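Local coordinates for tyrosine-protein phosphatase YwqE (Bacillus subtilis, PDB 3QY7) that removes phosphate from phosphotyrosine residues of the proteins YwqD, YwqF and Ssb, using manganese as its cofactor, at residues 100-105 / 232-237; 157-162 / 188-193. All blocks are in the same frame, centred on the assembly; numbering follows the deposited sequence.

In the fold
Interactions 1 and 2 both reach the five-strand parallel sheet of this PHP-like TIM barrel. Interaction 1 sets the coil after helix 219-232 against the start of strand 104-108; interaction 2, whose sequence falls entirely between the two segments of interaction 1, pairs strand 159-163 with strand 190-192. Their centres are 13 Å apart, and Ile237 joins them: its CG2 lies 3.6 Å from CZ of Phe190, and its CD1 packs 3.8 Å from CB of Ala159. The metal site concerns interaction 2: the Gln161 side chain is about 7 Å from an iron ion and about 11 Å from the magnesium ion, and it hydrogen-bonds His5, an iron ligand.

Interaction 1 of 2, residues 100-105 / 232-237; sequences NDTKYI and LRNQTI
Tyr104 reaches across to the coil 235-237 with its hydroxyl, which is gripped twice. OH donates to Gln235 O at 2.6 Å, in the carbonyl plane and on a lone pair, and accepts from Ile237 N at 3.0 Å. The ring crosses Ile237 obliquely, its CZ 3.8 Å from Ile237 CG2. Tyrosine suits this place by combining an apolar ring with a polar tip.

Asn234 crosses Lys103 at about a right angle. Its OD1 accepts from Lys103 N at 2.9 Å, the donor standing 38° out of the carbonyl plane, and also touches Thr102 CB. The Lys103 chain bends at chi3 (74°), and a water links its NZ to Asn234 O. Thr102 OG1, which also bonds Leu99 O, accepts from Tyr104 N in an ST turn. Asn100 lays ND2 3.4 Å from Leu232 CD1, with a weak bond to Leu232 O.

Positive phi at Asn234 (63°), a conformation asparagine tolerates well, ends helix 219-232. The arrangement thus joins a Schellman motif at the C-terminus of that helix, and the coil that follows, to the N-terminal end of a parallel barrel strand.

Interaction 2 of 2, residues 157-162 / 188-193; sequences GAASQI and IHFVAS
Backbone bonds join Ser160 and Ile162 to the segment 188-193. Ser160 O receives His189 N at 2.9 Å and, weakly, Phe190 N. Ile162 bonds to the two residues flanking Val191, the usual parallel pattern: its N donates to Phe190 O, and its O accepts from Ala192 N at 3.0 Å. Gln161 CA and Val191 CA add CH...O contacts to Phe190 O and Ile162 O.

A side chain extends this ladder. His189 turns its ring edge to the neighbouring strand, and ND1 accepts from Ser160 N at 3.1 Å, with the donor only 13° out of the ring plane; ND1 is the acceptor here, consistent with an unprotonated nitrogen. Histidine supplies an acceptor where the chain has not yet entered strand 190-192.

These are neighbouring parallel strands of a TIM barrel, the connection between them containing helices 164-168 and 173-184.

Apolar packing divides between the two faces. On the face bearing Ile162 and Val191, Ile162 meets Ile188 at about a right angle, CG2 to CG2 at 3.6 Å, while helix 173-184 covers both isoleucines. Ile162 CG2 also reaches Val191 CG2 at 3.8 Å. Branched residues fill this layer between sheet and helices. On the other face, Gln161 CB rests 3.9 Å from Phe190 CB, and the small Ala192 lets the amide lie close, its CB 3.8 Å from Gln161 NE2.

Polar side chains finish the contact. The Gln161 chain bends at chi2 (-95°); NE2 bonds weakly to Ile162 O, while OE1 bonds ND1 of the iron ligand His5, a second-shell role. Ser160 OG bonds Leu187 O and lies 3.2 Å from Ile188 CD1.

Interaction 1 of 2, residues 100-105 / 232-237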
ATOM      1  N   ASN A 100      -1.700  -7.038  -7.985  1.00 10.74           N
ATOM      2  CA  ASN A 100      -1.398  -7.438  -9.345  1.00 11.04           C
ATOM      3  C   ASN A 100      -1.251  -8.952  -9.502  1.00 11.75           C
ATOM      4  O   ASN A 100      -0.418  -9.426 -10.280  1.00 11.93           O
ATOM      5  CB  ASN A 100      -0.136  -6.718  -9.864  1.00 11.11           C
ATOM      6  CG  ASN A 100       0.043  -6.891 -11.357  1.00 12.66           C
ATOM      7  OD1 ASN A 100      -0.931  -6.931 -12.086  1.00 13.76           O
ATOM      8  ND2 ASN A 100       1.296  -7.003 -11.811  1.00 11.97           N
ATOM      9  N   ASP A 101      -2.038  -9.704  -8.740  1.00 12.80           N
ATOM     10  CA  ASP A 101      -1.994 -11.179  -8.803  1.00 14.25           C
ATOM     11  C   ASP A 101      -0.622 -11.776  -8.461  1.00 14.32           C
ATOM     12  O   ASP A 101      -0.321 -12.907  -8.843  1.00 16.08           O
ATOM     13  CB  ASP A 101      -2.447 -11.665 -10.195  1.00 14.27           C
ATOM     14  CG  ASP A 101      -3.880 -11.317 -10.500  1.00 17.40           C
ATOM     15  OD1 ASP A 101      -4.132 -10.809 -11.621  1.00 17.35           O
ATOM     16  OD2 ASP A 101      -4.764 -11.515  -9.626  1.00 19.51           O
ATOM     17  N   THR A 102       0.215 -11.023  -7.753  1.00 13.01           N
ATOM     18  CA  THR A 102       1.523 -11.508  -7.314  1.00 12.51           C
ATOM     19  C   THR A 102       1.433 -12.170  -5.946  1.00 12.40           C
ATOM     20  O   THR A 102       0.356 -12.313  -5.390  1.00 12.50           O
ATOM     21  CB  THR A 102       2.538 -10.363  -7.198  1.00 12.30           C
ATOM     22  OG1 THR A 102       2.169  -9.521  -6.082  1.00 12.87           O
ATOM     23  CG2 THR A 102       2.596  -9.559  -8.501  1.00 13.60           C
ATOM     24  N   LYS A 103       2.588 -12.541  -5.398  1.00 12.45           N
ATOM     25  CA  LYS A 103       2.646 -13.139  -4.073  1.00 13.27           C
ATOM     26  C   LYS A 103       2.442 -12.131  -2.954  1.00 13.30           C
ATOM     27  O   LYS A 103       2.359 -12.525  -1.801  1.00 13.54           O
ATOM     28  CB  LYS A 103       3.978 -13.844  -3.866  1.00 13.46           C
ATOM     29  CG  LYS A 103       5.160 -12.926  -3.619  1.00 16.45           C
ATOM     30  CD  LYS A 103       6.425 -13.722  -3.411  1.00 20.34           C
ATOM     31  CE  LYS A 103       6.916 -14.295  -4.707  1.00 23.04           C
ATOM     32  NZ  LYS A 103       7.971 -15.327  -4.436  1.00 25.70           N
ATOM     33  N   TYR A 104       2.397 -10.843  -3.294  1.00 12.40           N
ATOM     34  CA  TYR A 104       2.263  -9.785  -2.287  1.00 12.64           C
ATOM     35  C   TYR A 104       0.801  -9.451  -2.054  1.00 12.44           C
ATOM     36  O   TYR A 104       0.054  -9.214  -2.995  1.00 13.69           O
ATOM     37  CB  TYR A 104       3.036  -8.541  -2.733  1.00 11.51           C
ATOM     38  CG  TYR A 104       4.514  -8.810  -2.841  1.00 11.65           C
ATOM     39  CD1 TYR A 104       5.353  -8.647  -1.743  1.00 12.45           C
ATOM     40  CD2 TYR A 104       5.064  -9.307  -4.028  1.00 12.43           C
ATOM     41  CE1 TYR A 104       6.710  -8.925  -1.833  1.00 12.95           C
ATOM     42  CE2 TYR A 104       6.419  -9.587  -4.135  1.00 11.98           C
ATOM     43  CZ  TYR A 104       7.236  -9.398  -3.034  1.00 14.60           C
ATOM     44  OH  TYR A 104       8.577  -9.682  -3.116  1.00 16.92           O
ATOM     45  N   ILE A 105       0.383  -9.441  -0.792  1.00 12.47           N
ATOM     46  CA  ILE A 105      -1.010  -9.201  -0.467  1.00 12.87           C
ATOM     47  C   ILE A 105      -1.067  -8.063   0.539  1.00 12.21           C
ATOM     48  O   ILE A 105      -0.279  -8.054   1.494  1.00 12.48           O
ATOM     49  CB  ILE A 105      -1.725 -10.496   0.062  1.00 14.26           C
ATOM     50  CG1 ILE A 105      -3.179 -10.230   0.444  1.00 15.68           C
ATOM     51  CG2 ILE A 105      -0.922 -11.198   1.151  1.00 16.02           C
ATOM     52  CD1 ILE A 105      -3.953 -11.493   0.841  1.00 19.64           C
ATOM     53  N   LEU A 232       5.939  -5.784  -8.710  1.00 14.29           N
ATOM     54  CA  LEU A 232       5.167  -5.876  -9.923  1.00 15.82           C
ATOM     55  C   LEU A 232       5.487  -7.111 -10.725  1.00 16.98           C
ATOM     56  O   LEU A 232       4.570  -7.717 -11.264  1.00 17.05           O
ATOM     57  CB  LEU A 232       5.326  -4.621 -10.777  1.00 16.45           C
ATOM     58  CG  LEU A 232       4.265  -4.482 -11.870  1.00 18.99           C
ATOM     59  CD1 LEU A 232       2.970  -4.159 -11.213  1.00 21.11           C
ATOM     60  CD2 LEU A 232       4.588  -3.382 -12.761  1.00 20.72           C
ATOM     61  N   ARG A 233       6.781  -7.449 -10.781  1.00 16.90           N
ATOM     62  CA  ARG A 233       7.346  -8.589 -11.522  1.00 17.93           C
ATOM     63  C   ARG A 233       7.256  -9.908 -10.746  1.00 17.85           C
ATOM     64  O   ARG A 233       7.706 -10.945 -11.238  1.00 18.64           O
ATOM     65  CB  ARG A 233       8.828  -8.345 -11.848  1.00 18.41           C
ATOM     66  CG  ARG A 233       9.129  -7.236 -12.851  1.00 22.03           C
ATOM     67  CD  ARG A 233      10.633  -6.991 -12.966  1.00 25.22           C
ATOM     68  NE  ARG A 233      10.956  -6.045 -14.038  1.00 30.36           N
ATOM     69  CZ  ARG A 233      11.183  -6.389 -15.310  1.00 31.15           C
ATOM     70  NH1 ARG A 233      11.141  -7.661 -15.685  1.00 31.99           N
ATOM     71  NH2 ARG A 233      11.464  -5.455 -16.207  1.00 31.33           N
ATOM     72  N   ASN A 234       6.683  -9.855  -9.549  1.00 16.88           N
ATOM     73  CA  ASN A 234       6.565 -11.008  -8.650  1.00 16.29           C
ATOM     74  C   ASN A 234       7.923 -11.558  -8.206  1.00 16.32           C
ATOM     75  O   ASN A 234       8.078 -12.756  -7.938  1.00 16.24           O
ATOM     76  CB  ASN A 234       5.682 -12.107  -9.255  1.00 15.85           C
ATOM     77  CG  ASN A 234       5.138 -13.058  -8.204  1.00 15.63           C
ATOM     78  OD1 ASN A 234       4.902 -12.677  -7.057  1.00 14.61           O
ATOM     79  ND2 ASN A 234       4.976 -14.312  -8.583  1.00 17.52           N
ATOM     80  N   GLN A 235       8.898 -10.662  -8.136  1.00 16.41           N
ATOM     81  CA  GLN A 235      10.229 -10.968  -7.622  1.00 17.12           C
ATOM     82  C   GLN A 235      10.291 -10.747  -6.117  1.00 16.35           C
ATOM     83  O   GLN A 235       9.389 -10.168  -5.530  1.00 16.87           O
ATOM     84  CB  GLN A 235      11.288 -10.084  -8.297  1.00 17.64           C
ATOM     85  CG  GLN A 235      11.491 -10.363  -9.775  1.00 22.26           C
ATOM     86  CD  GLN A 235      11.808 -11.803 -10.039  1.00 26.43           C
ATOM     87  OE1 GLN A 235      10.955 -12.556 -10.507  1.00 30.16           O
ATOM     88  NE2 GLN A 235      13.035 -12.210  -9.726  1.00 27.92           N
ATOM     89  N   THR A 236      11.373 -11.202  -5.507  1.00 16.06           N
ATOM     90  CA  THR A 236      11.565 -11.036  -4.079  1.00 15.79           C
ATOM     91  C   THR A 236      12.099  -9.634  -3.799  1.00 15.10           C
ATOM     92  O   THR A 236      13.080  -9.223  -4.408  1.00 15.02           O
ATOM     93  CB  THR A 236      12.524 -12.112  -3.552  1.00 15.85           C
ATOM     94  OG1 THR A 236      11.968 -13.405  -3.829  1.00 18.57           O
ATOM     95  CG2 THR A 236      12.742 -11.958  -2.037  1.00 17.06           C
ATOM     96  N   ILE A 237      11.428  -8.886  -2.911  1.00 14.28           N
ATOM     97  CA  ILE A 237      11.854  -7.538  -2.530  1.00 14.51           C
ATOM     98  C   ILE A 237      13.167  -7.548  -1.745  1.00 15.15           C
ATOM     99  O   ILE A 237      13.553  -8.582  -1.165  1.00 16.00           O
ATOM    100  CB  ILE A 237      10.776  -6.791  -1.705  1.00 14.72           C
ATOM    101  CG1 ILE A 237      10.326  -7.625  -0.497  1.00 14.40           C
ATOM    102  CG2 ILE A 237       9.563  -6.461  -2.582  1.00 13.64           C
ATOM    103  CD1 ILE A 237       9.765  -6.783   0.660  1.00 15.39           C
TER
HETATM  104  O   HOH W   1       9.418 -14.491  -6.397  1.00 32.38           O

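Interaction 2 of 2, residues 157-162 / 188-193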
ATOM      1  N   GLY A 157       8.956 -12.034   8.783  1.00 16.60           N
ATOM      2  CA  GLY A 157       8.818 -12.166   7.331  1.00 15.47           C
ATOM      3  C   GLY A 157       7.827 -11.244   6.641  1.00 15.20           C
ATOM      4  O   GLY A 157       7.757 -11.226   5.413  1.00 15.69           O
ATOM      5  N   ALA A 158       7.093 -10.457   7.423  1.00 14.66           N
ATOM      6  CA  ALA A 158       6.135  -9.504   6.863  1.00 13.80           C
ATOM      7  C   ALA A 158       6.899  -8.352   6.249  1.00 13.78           C
ATOM      8  O   ALA A 158       8.004  -8.016   6.668  1.00 13.47           O
ATOM      9  CB  ALA A 158       5.210  -8.984   7.946  1.00 14.78           C
ATOM     10  N   ALA A 159       6.305  -7.774   5.210  1.00 12.95           N
ATOM     11  CA  ALA A 159       6.768  -6.480   4.700  1.00 12.30           C
ATOM     12  C   ALA A 159       5.785  -5.402   5.117  1.00 12.14           C
ATOM     13  O   ALA A 159       4.673  -5.695   5.554  1.00 11.26           O
ATOM     14  CB  ALA A 159       6.868  -6.544   3.162  1.00 12.77           C
ATOM     15  N   SER A 160       6.175  -4.136   4.966  1.00 11.88           N
ATOM     16  CA  SER A 160       5.206  -3.061   5.201  1.00 12.26           C
ATOM     17  C   SER A 160       5.370  -1.883   4.238  1.00 10.99           C
ATOM     18  O   SER A 160       6.436  -1.690   3.646  1.00 11.67           O
ATOM     19  CB  SER A 160       5.208  -2.590   6.671  1.00 13.79           C
ATOM     20  OG  SER A 160       6.223  -1.644   6.932  1.00 15.05           O
ATOM     21  N   GLN A 161       4.303  -1.113   4.125  1.00 10.93           N
ATOM     22  CA  GLN A 161       4.218  -0.005   3.175  1.00 10.56           C
ATOM     23  C   GLN A 161       3.804   1.261   3.919  1.00 11.02           C
ATOM     24  O   GLN A 161       2.733   1.319   4.539  1.00 11.09           O
ATOM     25  CB  GLN A 161       3.223  -0.373   2.061  1.00 10.22           C
ATOM     26  CG  GLN A 161       2.696   0.831   1.262  1.00 11.04           C
ATOM     27  CD  GLN A 161       1.382   1.346   1.796  1.00  9.91           C
ATOM     28  OE1 GLN A 161       0.464   0.578   2.073  1.00 11.98           O
ATOM     29  NE2 GLN A 161       1.257   2.679   1.893  1.00 10.53           N
ATOM     30  N   ILE A 162       4.673   2.263   3.841  1.00 10.39           N
ATOM     31  CA  ILE A 162       4.442   3.566   4.438  1.00 11.21           C
ATOM     32  C   ILE A 162       3.715   4.465   3.446  1.00 11.08           C
ATOM     33  O   ILE A 162       3.812   4.272   2.231  1.00 10.67           O
ATOM     34  CB  ILE A 162       5.763   4.203   4.919  1.00 10.94           C
ATOM     35  CG1 ILE A 162       5.488   5.278   5.975  1.00 14.09           C
ATOM     36  CG2 ILE A 162       6.632   4.720   3.753  1.00 11.21           C
ATOM     37  CD1 ILE A 162       6.366   5.101   7.165  1.00 17.55           C
ATOM     38  N   ILE A 188      10.232  -0.709   6.862  1.00 13.39           N
ATOM     39  CA  ILE A 188       9.411  -0.278   5.735  1.00 12.59           C
ATOM     40  C   ILE A 188      10.071  -0.751   4.440  1.00 12.02           C
ATOM     41  O   ILE A 188      11.282  -0.626   4.281  1.00 13.31           O
ATOM     42  CB  ILE A 188       9.328   1.274   5.704  1.00 12.08           C
ATOM     43  CG1 ILE A 188       8.723   1.824   7.007  1.00 12.11           C
ATOM     44  CG2 ILE A 188       8.584   1.795   4.457  1.00 11.60           C
ATOM     45  CD1 ILE A 188       7.314   1.322   7.401  1.00 11.39           C
ATOM     46  N   HIS A 189       9.254  -1.259   3.514  1.00 11.77           N
ATOM     47  CA  HIS A 189       9.765  -1.819   2.259  1.00 11.33           C
ATOM     48  C   HIS A 189       9.237  -1.133   1.009  1.00 11.33           C
ATOM     49  O   HIS A 189       9.822  -1.301  -0.052  1.00 11.61           O
ATOM     50  CB  HIS A 189       9.517  -3.321   2.235  1.00 11.57           C
ATOM     51  CG  HIS A 189      10.027  -3.989   3.472  1.00 12.71           C
ATOM     52  ND1 HIS A 189       9.248  -4.139   4.598  1.00 12.12           N
ATOM     53  CD2 HIS A 189      11.259  -4.444   3.798  1.00 14.34           C
ATOM     54  CE1 HIS A 189       9.969  -4.701   5.553  1.00 12.17           C
ATOM     55  NE2 HIS A 189      11.194  -4.893   5.097  1.00 13.35           N
ATOM     56  N   PHE A 190       8.163  -0.360   1.152  1.00 11.51           N
ATOM     57  CA  PHE A 190       7.516   0.352   0.039  1.00 10.62           C
ATOM     58  C   PHE A 190       7.037   1.723   0.515  1.00 11.13           C
ATOM     59  O   PHE A 190       6.715   1.900   1.700  1.00 11.74           O
ATOM     60  CB  PHE A 190       6.255  -0.385  -0.455  1.00 10.83           C
ATOM     61  CG  PHE A 190       6.452  -1.836  -0.767  1.00 10.66           C
ATOM     62  CD1 PHE A 190       6.942  -2.240  -2.010  1.00 11.67           C
ATOM     63  CD2 PHE A 190       6.082  -2.808   0.162  1.00 10.72           C
ATOM     64  CE1 PHE A 190       7.097  -3.589  -2.312  1.00  9.98           C
ATOM     65  CE2 PHE A 190       6.228  -4.175  -0.138  1.00 10.83           C
ATOM     66  CZ  PHE A 190       6.728  -4.566  -1.369  1.00 11.42           C
ATOM     67  N   VAL A 191       6.962   2.680  -0.407  1.00 10.47           N
ATOM     68  CA  VAL A 191       6.275   3.937  -0.158  1.00 11.21           C
ATOM     69  C   VAL A 191       5.163   4.031  -1.201  1.00 10.75           C
ATOM     70  O   VAL A 191       5.389   3.743  -2.392  1.00 11.08           O
ATOM     71  CB  VAL A 191       7.226   5.150  -0.296  1.00 11.49           C
ATOM     72  CG1 VAL A 191       6.527   6.414   0.178  1.00 11.92           C
ATOM     73  CG2 VAL A 191       8.539   4.919   0.463  1.00 13.67           C
ATOM     74  N   ALA A 192       3.958   4.373  -0.767  1.00 10.82           N
ATOM     75  CA  ALA A 192       2.833   4.437  -1.685  1.00 10.69           C
ATOM     76  C   ALA A 192       1.859   5.529  -1.277  1.00 10.57           C
ATOM     77  O   ALA A 192       1.838   5.956  -0.118  1.00 11.02           O
ATOM     78  CB  ALA A 192       2.114   3.056  -1.783  1.00 11.06           C
ATOM     79  N   SER A 193       1.040   5.954  -2.234  1.00 10.65           N
ATOM     80  CA  SER A 193       0.159   7.106  -2.032  1.00 11.19           C
ATOM     81  C   SER A 193      -0.991   6.892  -1.076  1.00 11.12           C
ATOM     82  O   SER A 193      -1.311   7.792  -0.292  1.00 10.91           O
ATOM     83  CB  SER A 193      -0.425   7.596  -3.367  1.00 11.44           C
ATOM     84  OG  SER A 193      -1.398   6.678  -3.871  1.00 11.25           O
TER